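Local coordinates for intimin adherence protein (Escherichia coli O157:H7, PDB 3NCX) that probably mediates attachment of the bacterium to host cells by binding the translocated intimin receptor Tir through its C-terminal lectin-like domain, at residues N70-K78 with S88-M97; L116-L124 with I146-S154. The protein carries 1 engineered substitution. All coordinates share one frame; numbering follows the deposited sequence.

How the interactions relate
Interaction 1 is the hairpin of the Ig-like fold together with the chain that follows it, while interaction 2 lies in the C-type lectin-like part. Along the sequence the two follow in series, the first closing before the second opens, and their centres are about 24 Å apart. They meet at one point: Y96 OH at the end of 88-97 lies 2.8 Å from V123 O on the helix of 116-124, a probable hydrogen bond. This bond joins the hairpin contact to the loop-to-strand contact. The lectin-like domain is probably the part that binds Tir, as in related intimins.

Interaction 1: N70-K78 with S88-M97; sequences NGKGSVVIK and SYTIKAPSYM
Strands 75-78 and 88-91 form the antiparallel hairpin of a bacterial Ig-like domain, their axes 4.5 Å apart at closest and their directions 152° apart. V75 pairs with I91 and I77 with Y89 as hydrogen-bonded pairs; V76-T90 and K78-S88 are the non-hydrogen-bonded ones. I91 N gives the V75 carbonyl a nearly straight bond (N to O 2.7 Å), whereas V75 N reaches a lone pair of I91 O in the carbonyl plane at 3.1 Å. Strand pairing ends there, but the segments stay together: A93 N donates to S74 OG (2.9 Å), a side chain standing in for the next backbone acceptor. With OG beside its own backbone N (chi1 -52°), S74 turns the hydroxyl across to A93. A CB on G73 would press on the carbonyl O of K72, and A93 CB sits against the G73 carbonyl carbon.

V75, I77, Y89 and I91 share the inward face. V75 CG1 lies alongside I91 CG1 at 3.7 Å, and I77 CD1 meets I91 CD1 at an angle. Within the domain I91 packs on F38 and W32, I77 and Y89 on L40, and V75 on N55 and A59. On the other face V76 CG2 touches T90 CG2 (3.5 Å), and the aliphatic stem of K78 passes S88 OG.

Beyond the paired strands, the M97 methyl CE comes to 3.7 Å from K72 N. The K72 chain runs past the P94 ring, CG against CG, then bends at its last torsion (chi4 -60°). Its ammonium NZ thereby reaches P94 O at 3.1 Å, and a water that bridges it to S95 O.

Interaction 2: L116-L124 with I146-S154; sequences LLPSTQTVL and ITAWIKQTS
P118 and I150 face each other, backbone to backbone, where the loop leading into helix 121-131 passes strand 147-149 of the C-type lectin-like domain. This strand is an outer one of a three-stranded antiparallel sheet, and the loop lies beside its C-terminal end.

One hydrogen bond links the segments: K151 N to P118 O, 2.9 Å, with an N-H...O angle of 166° and the donor nearly in line with the carbonyl. It lies just beyond the strand and ties the loop to the chain there. K151 CB packs beside the same oxygen at 3.3 Å, while the rest of its side chain leads away, CG anti to the backbone N (chi1 -179°) and the chain extended until chi4. The K151 side chain also touches Y106 of helix 106-112. The P118 ring lies with CG and CD beside W149 O.

Apolar contacts join helix and strand. L124 CD1 touches both A148 CB, at 3.8 Å, and I150 CD1, at 3.7 Å; the L124 and I150 side chains pass each other head to tail. I150 CG1 also lies against T120 O and Q121 CA (both 4.2 Å), three to four residues ahead of L124 in the chain. L124 and A148 continue into the core through Y165 and V186.

W149 contributes its backbone to the contact and sends its indole away from the loop. The ring stands edge-to-face with Y106, and its NE1 is hydrogen-bonded to A104 O.

Interaction 1: N70-K78 with S88-M97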
loop_
_atom_site.group_PDB
_atom_site.type_symbol
_atom_site.label_atom_id
_atom_site.label_comp_id
_atom_site.label_asym_id
_atom_site.label_seq_id
_atom_site.Cartn_x
_atom_site.Cartn_y
_atom_site.Cartn_z
ATOM N N ASN A 70 2.064 6.788 1.920
ATOM C CA ASN A 70 2.747 7.024 3.184
ATOM C C ASN A 70 1.792 7.180 4.362
ATOM O O ASN A 70 2.150 6.885 5.502
ATOM C CB ASN A 70 3.653 8.254 3.078
ATOM C CG ASN A 70 4.728 8.101 2.017
ATOM O OD1 ASN A 70 5.284 7.018 1.827
ATOM N ND2 ASN A 70 5.027 9.191 1.319
ATOM N N GLY A 71 0.579 7.645 4.085
ATOM C CA GLY A 71 -0.381 7.901 5.143
ATOM C C GLY A 71 -1.828 7.844 4.699
ATOM O O GLY A 71 -2.150 8.118 3.543
ATOM N N LYS A 72 -2.702 7.487 5.633
ATOM C CA LYS A 72 -4.131 7.404 5.372
ATOM C C LYS A 72 -4.706 8.792 5.108
ATOM O O LYS A 72 -4.652 9.668 5.971
ATOM C CB LYS A 72 -4.840 6.761 6.565
ATOM C CG LYS A 72 -6.297 6.390 6.327
ATOM C CD LYS A 72 -6.962 5.976 7.634
ATOM C CE LYS A 72 -8.249 5.206 7.396
ATOM N NZ LYS A 72 -9.253 6.004 6.648
ATOM N N GLY A 73 -5.255 8.989 3.913
ATOM C CA GLY A 73 -5.862 10.259 3.557
ATOM C C GLY A 73 -5.956 10.486 2.060
ATOM O O GLY A 73 -5.480 9.672 1.268
ATOM N N SER A 74 -6.575 11.598 1.674
ATOM C CA SER A 74 -6.726 11.949 0.266
ATOM C C SER A 74 -5.713 13.016 -0.132
ATOM O O SER A 74 -5.497 13.982 0.601
ATOM C CB SER A 74 -8.143 12.454 -0.013
ATOM O OG SER A 74 -9.119 11.549 0.470
ATOM N N VAL A 75 -5.099 12.845 -1.298
ATOM C CA VAL A 75 -4.093 13.788 -1.771
ATOM C C VAL A 75 -4.144 13.943 -3.288
ATOM O O VAL A 75 -4.575 13.037 -4.002
ATOM C CB VAL A 75 -2.676 13.350 -1.352
ATOM C CG1 VAL A 75 -2.290 12.062 -2.064
ATOM C CG2 VAL A 75 -1.665 14.450 -1.645
ATOM N N VAL A 76 -3.702 15.100 -3.774
ATOM C CA VAL A 76 -3.676 15.369 -5.206
ATOM C C VAL A 76 -2.270 15.226 -5.776
ATOM O O VAL A 76 -1.303 15.739 -5.209
ATOM C CB VAL A 76 -4.208 16.778 -5.529
ATOM C CG1 VAL A 76 -3.856 17.169 -6.959
ATOM C CG2 VAL A 76 -5.710 16.843 -5.302
ATOM N N ILE A 77 -2.167 14.524 -6.900
ATOM C CA ILE A 77 -0.901 14.368 -7.602
ATOM C C ILE A 77 -0.965 15.074 -8.949
ATOM O O ILE A 77 -1.917 14.894 -9.707
ATOM C CB ILE A 77 -0.564 12.887 -7.827
ATOM C CG1 ILE A 77 -0.491 12.157 -6.484
ATOM C CG2 ILE A 77 0.742 12.745 -8.602
ATOM C CD1 ILE A 77 -0.243 10.674 -6.608
ATOM N N LYS A 78 0.048 15.883 -9.241
ATOM C CA LYS A 78 0.071 16.648 -10.483
ATOM C C LYS A 78 1.196 16.219 -11.420
ATOM O O LYS A 78 2.333 16.014 -10.995
ATOM C CB LYS A 78 0.174 18.147 -10.191
ATOM C CG LYS A 78 -1.090 18.758 -9.606
ATOM C CD LYS A 78 -0.949 20.262 -9.431
ATOM C CE LYS A 78 -2.237 20.878 -8.915
ATOM N NZ LYS A 78 -2.084 22.324 -8.603
ATOM N N SER A 88 -4.229 17.190 -12.889
ATOM C CA SER A 88 -4.356 16.648 -11.540
ATOM C C SER A 88 -4.956 15.244 -11.521
ATOM O O SER A 88 -5.872 14.936 -12.282
ATOM C CB SER A 88 -5.203 17.576 -10.665
ATOM O OG SER A 88 -4.565 18.824 -10.469
ATOM N N TYR A 89 -4.421 14.402 -10.641
ATOM C CA TYR A 89 -4.983 13.085 -10.365
ATOM C C TYR A 89 -5.160 12.929 -8.858
ATOM O O TYR A 89 -4.188 12.975 -8.109
ATOM C CB TYR A 89 -4.076 11.977 -10.905
ATOM C CG TYR A 89 -4.442 10.597 -10.406
ATOM C CD1 TYR A 89 -3.867 10.081 -9.252
ATOM C CD2 TYR A 89 -5.366 9.811 -11.083
ATOM C CE1 TYR A 89 -4.201 8.824 -8.786
ATOM C CE2 TYR A 89 -5.706 8.550 -10.625
ATOM C CZ TYR A 89 -5.120 8.061 -9.475
ATOM O OH TYR A 89 -5.453 6.808 -9.012
ATOM N N THR A 90 -6.400 12.747 -8.413
ATOM C CA THR A 90 -6.694 12.726 -6.982
ATOM C C THR A 90 -6.692 11.326 -6.370
ATOM O O THR A 90 -7.207 10.373 -6.957
ATOM C CB THR A 90 -8.038 13.410 -6.672
ATOM O OG1 THR A 90 -9.086 12.756 -7.395
ATOM C CG2 THR A 90 -7.991 14.873 -7.074
ATOM N N ILE A 91 -6.107 11.218 -5.182
ATOM C CA ILE A 91 -6.083 9.966 -4.440
ATOM C C ILE A 91 -7.161 9.976 -3.365
ATOM O O ILE A 91 -7.073 10.730 -2.399
ATOM C CB ILE A 91 -4.725 9.741 -3.748
ATOM C CG1 ILE A 91 -3.574 9.859 -4.748
ATOM C CG2 ILE A 91 -4.698 8.381 -3.071
ATOM C CD1 ILE A 91 -3.401 8.641 -5.623
ATOM N N LYS A 92 -8.181 9.143 -3.536
ATOM C CA LYS A 92 -9.220 9.011 -2.522
ATOM C C LYS A 92 -8.693 8.234 -1.321
ATOM O O LYS A 92 -8.033 7.207 -1.479
ATOM C CB LYS A 92 -10.460 8.326 -3.103
ATOM C CG LYS A 92 -11.300 9.230 -3.992
ATOM C CD LYS A 92 -12.003 10.301 -3.169
ATOM C CE LYS A 92 -12.656 11.348 -4.055
ATOM N NZ LYS A 92 -11.640 12.138 -4.804
ATOM N N ALA A 93 -8.975 8.736 -0.123
ATOM C CA ALA A 93 -8.557 8.064 1.102
ATOM C C ALA A 93 -9.170 6.671 1.170
ATOM O O ALA A 93 -10.309 6.467 0.749
ATOM C CB ALA A 93 -8.950 8.878 2.319
ATOM N N PRO A 94 -8.413 5.704 1.704
ATOM C CA PRO A 94 -8.855 4.310 1.773
ATOM C C PRO A 94 -9.864 4.077 2.890
ATOM O O PRO A 94 -9.960 4.886 3.812
ATOM C CB PRO A 94 -7.560 3.562 2.091
ATOM C CG PRO A 94 -6.773 4.536 2.887
ATOM C CD PRO A 94 -7.069 5.884 2.280
ATOM N N SER A 95 -10.613 2.982 2.799
ATOM C CA SER A 95 -11.472 2.565 3.897
ATOM C C SER A 95 -10.593 2.229 5.093
ATOM O O SER A 95 -10.917 2.563 6.231
ATOM C CB SER A 95 -12.318 1.354 3.497
ATOM O OG SER A 95 -11.502 0.269 3.096
ATOM N N TYR A 96 -9.471 1.568 4.822
ATOM C CA TYR A 96 -8.463 1.313 5.845
ATOM C C TYR A 96 -7.087 1.101 5.225
ATOM O O TYR A 96 -6.969 0.751 4.050
ATOM C CB TYR A 96 -8.845 0.112 6.719
ATOM C CG TYR A 96 -8.778 -1.233 6.026
ATOM C CD1 TYR A 96 -7.560 -1.867 5.807
ATOM C CD2 TYR A 96 -9.936 -1.882 5.615
ATOM C CE1 TYR A 96 -7.497 -3.102 5.181
ATOM C CE2 TYR A 96 -9.882 -3.117 4.992
ATOM C CZ TYR A 96 -8.661 -3.722 4.778
ATOM O OH TYR A 96 -8.606 -4.949 4.157
ATOM N N MET A 97 -6.047 1.322 6.022
ATOM C CA MET A 97 -4.680 1.100 5.574
ATOM C C MET A 97 -3.924 0.252 6.587
ATOM O O MET A 97 -4.077 0.430 7.795
ATOM C CB MET A 97 -3.958 2.429 5.356
ATOM C CG MET A 97 -2.540 2.274 4.841
ATOM S SD MET A 97 -1.610 3.812 4.915
ATOM C CE MET A 97 -1.622 4.126 6.678
HETATM O O HOH W 1 -12.026 5.106 7.106
#

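Interaction 2: L116-L124 with I146-S154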
loop_
_atom_site.group_PDB
_atom_site.type_symbol
_atom_site.label_atom_id
_atom_site.label_comp_id
_atom_site.label_asym_id
_atom_site.label_seq_id
_atom_site.Cartn_x
_atom_site.Cartn_y
_atom_site.Cartn_z
ATOM N N LEU A 116 -6.031 -2.243 17.448
ATOM C CA LEU A 116 -6.518 -2.128 16.078
ATOM C C LEU A 116 -5.933 -3.218 15.185
ATOM O O LEU A 116 -5.691 -2.998 13.997
ATOM C CB LEU A 116 -6.209 -0.745 15.501
ATOM C CG LEU A 116 -6.983 0.423 16.112
ATOM C CD1 LEU A 116 -6.710 1.706 15.341
ATOM C CD2 LEU A 116 -8.474 0.116 16.135
ATOM N N LEU A 117 -5.702 -4.390 15.765
ATOM C CA LEU A 117 -5.246 -5.543 15.001
ATOM C C LEU A 117 -6.322 -5.948 14.000
ATOM O O LEU A 117 -7.509 -5.734 14.246
ATOM C CB LEU A 117 -4.938 -6.712 15.936
ATOM C CG LEU A 117 -3.875 -6.473 17.009
ATOM C CD1 LEU A 117 -3.783 -7.673 17.939
ATOM C CD2 LEU A 117 -2.522 -6.169 16.379
ATOM N N PRO A 118 -5.912 -6.532 12.865
ATOM C CA PRO A 118 -6.884 -6.955 11.851
ATOM C C PRO A 118 -7.964 -7.847 12.455
ATOM O O PRO A 118 -7.652 -8.784 13.187
ATOM C CB PRO A 118 -6.029 -7.732 10.838
ATOM C CG PRO A 118 -4.729 -8.004 11.531
ATOM C CD PRO A 118 -4.533 -6.873 12.483
ATOM N N SER A 119 -9.222 -7.542 12.153
ATOM C CA SER A 119 -10.349 -8.256 12.742
ATOM C C SER A 119 -10.433 -9.703 12.263
ATOM O O SER A 119 -10.839 -10.588 13.015
ATOM C CB SER A 119 -11.660 -7.526 12.443
ATOM O OG SER A 119 -11.910 -7.476 11.049
ATOM N N THR A 120 -10.055 -9.935 11.009
ATOM C CA THR A 120 -10.074 -11.276 10.432
ATOM C C THR A 120 -8.922 -11.475 9.456
ATOM O O THR A 120 -8.169 -10.545 9.170
ATOM C CB THR A 120 -11.399 -11.569 9.698
ATOM O OG1 THR A 120 -11.669 -10.527 8.752
ATOM C CG2 THR A 120 -12.553 -11.661 10.684
ATOM N N GLN A 121 -8.789 -12.696 8.951
ATOM C CA GLN A 121 -7.748 -13.015 7.983
ATOM C C GLN A 121 -8.007 -12.308 6.657
ATOM O O GLN A 121 -7.077 -11.996 5.914
ATOM C CB GLN A 121 -7.668 -14.526 7.765
ATOM C CG GLN A 121 -6.739 -14.934 6.637
ATOM C CD GLN A 121 -6.644 -16.436 6.475
ATOM O OE1 GLN A 121 -6.419 -17.164 7.442
ATOM N NE2 GLN A 121 -6.820 -16.910 5.248
ATOM N N THR A 122 -9.280 -12.059 6.368
ATOM C CA THR A 122 -9.673 -11.397 5.133
ATOM C C THR A 122 -9.152 -9.963 5.086
ATOM O O THR A 122 -8.760 -9.470 4.027
ATOM C CB THR A 122 -11.202 -11.404 4.956
ATOM O OG1 THR A 122 -11.664 -12.757 4.854
ATOM C CG2 THR A 122 -11.598 -10.652 3.700
ATOM N N VAL A 123 -9.145 -9.296 6.235
ATOM C CA VAL A 123 -8.625 -7.937 6.308
ATOM C C VAL A 123 -7.217 -7.888 5.724
ATOM O O VAL A 123 -6.841 -6.923 5.059
ATOM C CB VAL A 123 -8.597 -7.417 7.754
ATOM C CG1 VAL A 123 -8.062 -5.995 7.795
ATOM C CG2 VAL A 123 -9.988 -7.482 8.365
ATOM N N LEU A 124 -6.450 -8.947 5.962
ATOM C CA LEU A 124 -5.068 -9.018 5.499
ATOM C C LEU A 124 -4.943 -9.651 4.114
ATOM O O LEU A 124 -4.184 -9.171 3.273
ATOM C CB LEU A 124 -4.210 -9.790 6.504
ATOM C CG LEU A 124 -4.030 -9.148 7.881
ATOM C CD1 LEU A 124 -3.373 -10.123 8.848
ATOM C CD2 LEU A 124 -3.217 -7.869 7.771
ATOM N N ILE A 146 6.465 -12.033 6.300
ATOM C CA ILE A 146 5.848 -11.077 7.207
ATOM C C ILE A 146 4.606 -11.685 7.849
ATOM O O ILE A 146 3.486 -11.487 7.373
ATOM C CB ILE A 146 5.462 -9.764 6.496
ATOM C CG1 ILE A 146 6.674 -9.155 5.790
ATOM C CG2 ILE A 146 4.884 -8.769 7.492
ATOM C CD1 ILE A 146 6.375 -7.843 5.103
ATOM N N THR A 147 4.813 -12.435 8.926
ATOM C CA THR A 147 3.710 -13.033 9.666
ATOM C C THR A 147 3.019 -11.963 10.503
ATOM O O THR A 147 3.673 -11.217 11.234
ATOM C CB THR A 147 4.194 -14.179 10.583
ATOM O OG1 THR A 147 4.803 -15.207 9.792
ATOM C CG2 THR A 147 3.029 -14.772 11.354
ATOM N N ALA A 148 1.697 -11.889 10.392
ATOM C CA ALA A 148 0.931 -10.862 11.091
ATOM C C ALA A 148 -0.102 -11.457 12.044
ATOM O O ALA A 148 -0.756 -12.449 11.724
ATOM C CB ALA A 148 0.256 -9.937 10.087
ATOM N N TRP A 149 -0.247 -10.845 13.216
ATOM C CA TRP A 149 -1.256 -11.275 14.178
ATOM C C TRP A 149 -2.660 -10.995 13.657
ATOM O O TRP A 149 -2.903 -9.971 13.022
ATOM C CB TRP A 149 -1.076 -10.560 15.522
ATOM C CG TRP A 149 0.076 -11.048 16.350
ATOM C CD1 TRP A 149 1.211 -10.356 16.666
ATOM C CD2 TRP A 149 0.200 -12.329 16.979
ATOM N NE1 TRP A 149 2.033 -11.128 17.450
ATOM C CE2 TRP A 149 1.437 -12.344 17.656
ATOM C CE3 TRP A 149 -0.613 -13.466 17.033
ATOM C CZ2 TRP A 149 1.882 -13.453 18.377
ATOM C CZ3 TRP A 149 -0.170 -14.565 17.751
ATOM C CH2 TRP A 149 1.066 -14.549 18.413
ATOM N N ILE A 150 -3.582 -11.913 13.923
ATOM C CA ILE A 150 -5.000 -11.659 13.710
ATOM C C ILE A 150 -5.636 -11.496 15.085
ATOM O O ILE A 150 -5.222 -12.156 16.037
ATOM C CB ILE A 150 -5.696 -12.812 12.945
ATOM C CG1 ILE A 150 -5.422 -12.717 11.443
ATOM C CG2 ILE A 150 -7.199 -12.774 13.167
ATOM C CD1 ILE A 150 -3.995 -12.989 11.051
ATOM N N LYS A 151 -6.620 -10.609 15.199
ATOM C CA LYS A 151 -7.307 -10.419 16.472
ATOM C C LYS A 151 -7.917 -11.734 16.947
ATOM O O LYS A 151 -8.763 -12.318 16.267
ATOM C CB LYS A 151 -8.383 -9.341 16.362
ATOM C CG LYS A 151 -9.116 -9.076 17.668
ATOM C CD LYS A 151 -10.037 -7.874 17.560
ATOM C CE LYS A 151 -10.800 -7.652 18.854
ATOM N NZ LYS A 151 -9.884 -7.487 20.017
ATOM N N GLN A 152 -7.481 -12.195 18.114
ATOM C CA GLN A 152 -7.888 -13.497 18.631
ATOM C C GLN A 152 -9.367 -13.546 19.006
ATOM O O GLN A 152 -9.899 -12.612 19.605
ATOM C CB GLN A 152 -7.023 -13.899 19.831
ATOM C CG GLN A 152 -7.132 -12.969 21.029
ATOM C CD GLN A 152 -6.266 -13.413 22.196
ATOM O OE1 GLN A 152 -6.334 -12.844 23.285
ATOM N NE2 GLN A 152 -5.447 -14.434 21.971
ATOM N N THR A 153 -10.019 -14.647 18.648
ATOM C CA THR A 153 -11.424 -14.851 18.980
ATOM C C THR A 153 -11.598 -15.027 20.485
ATOM O O THR A 153 -10.623 -15.037 21.238
ATOM C CB THR A 153 -12.003 -16.089 18.269
ATOM O OG1 THR A 153 -11.491 -17.280 18.882
ATOM C CG2 THR A 153 -11.637 -16.078 16.793
ATOM N N SER A 154 -12.846 -15.170 20.915
ATOM C CA SER A 154 -13.152 -15.366 22.326
ATOM C C SER A 154 -12.556 -16.671 22.845
ATOM O O SER A 154 -11.969 -16.708 23.928
ATOM C CB SER A 154 -14.666 -15.347 22.545
ATOM O OG SER A 154 -15.320 -16.199 21.621
#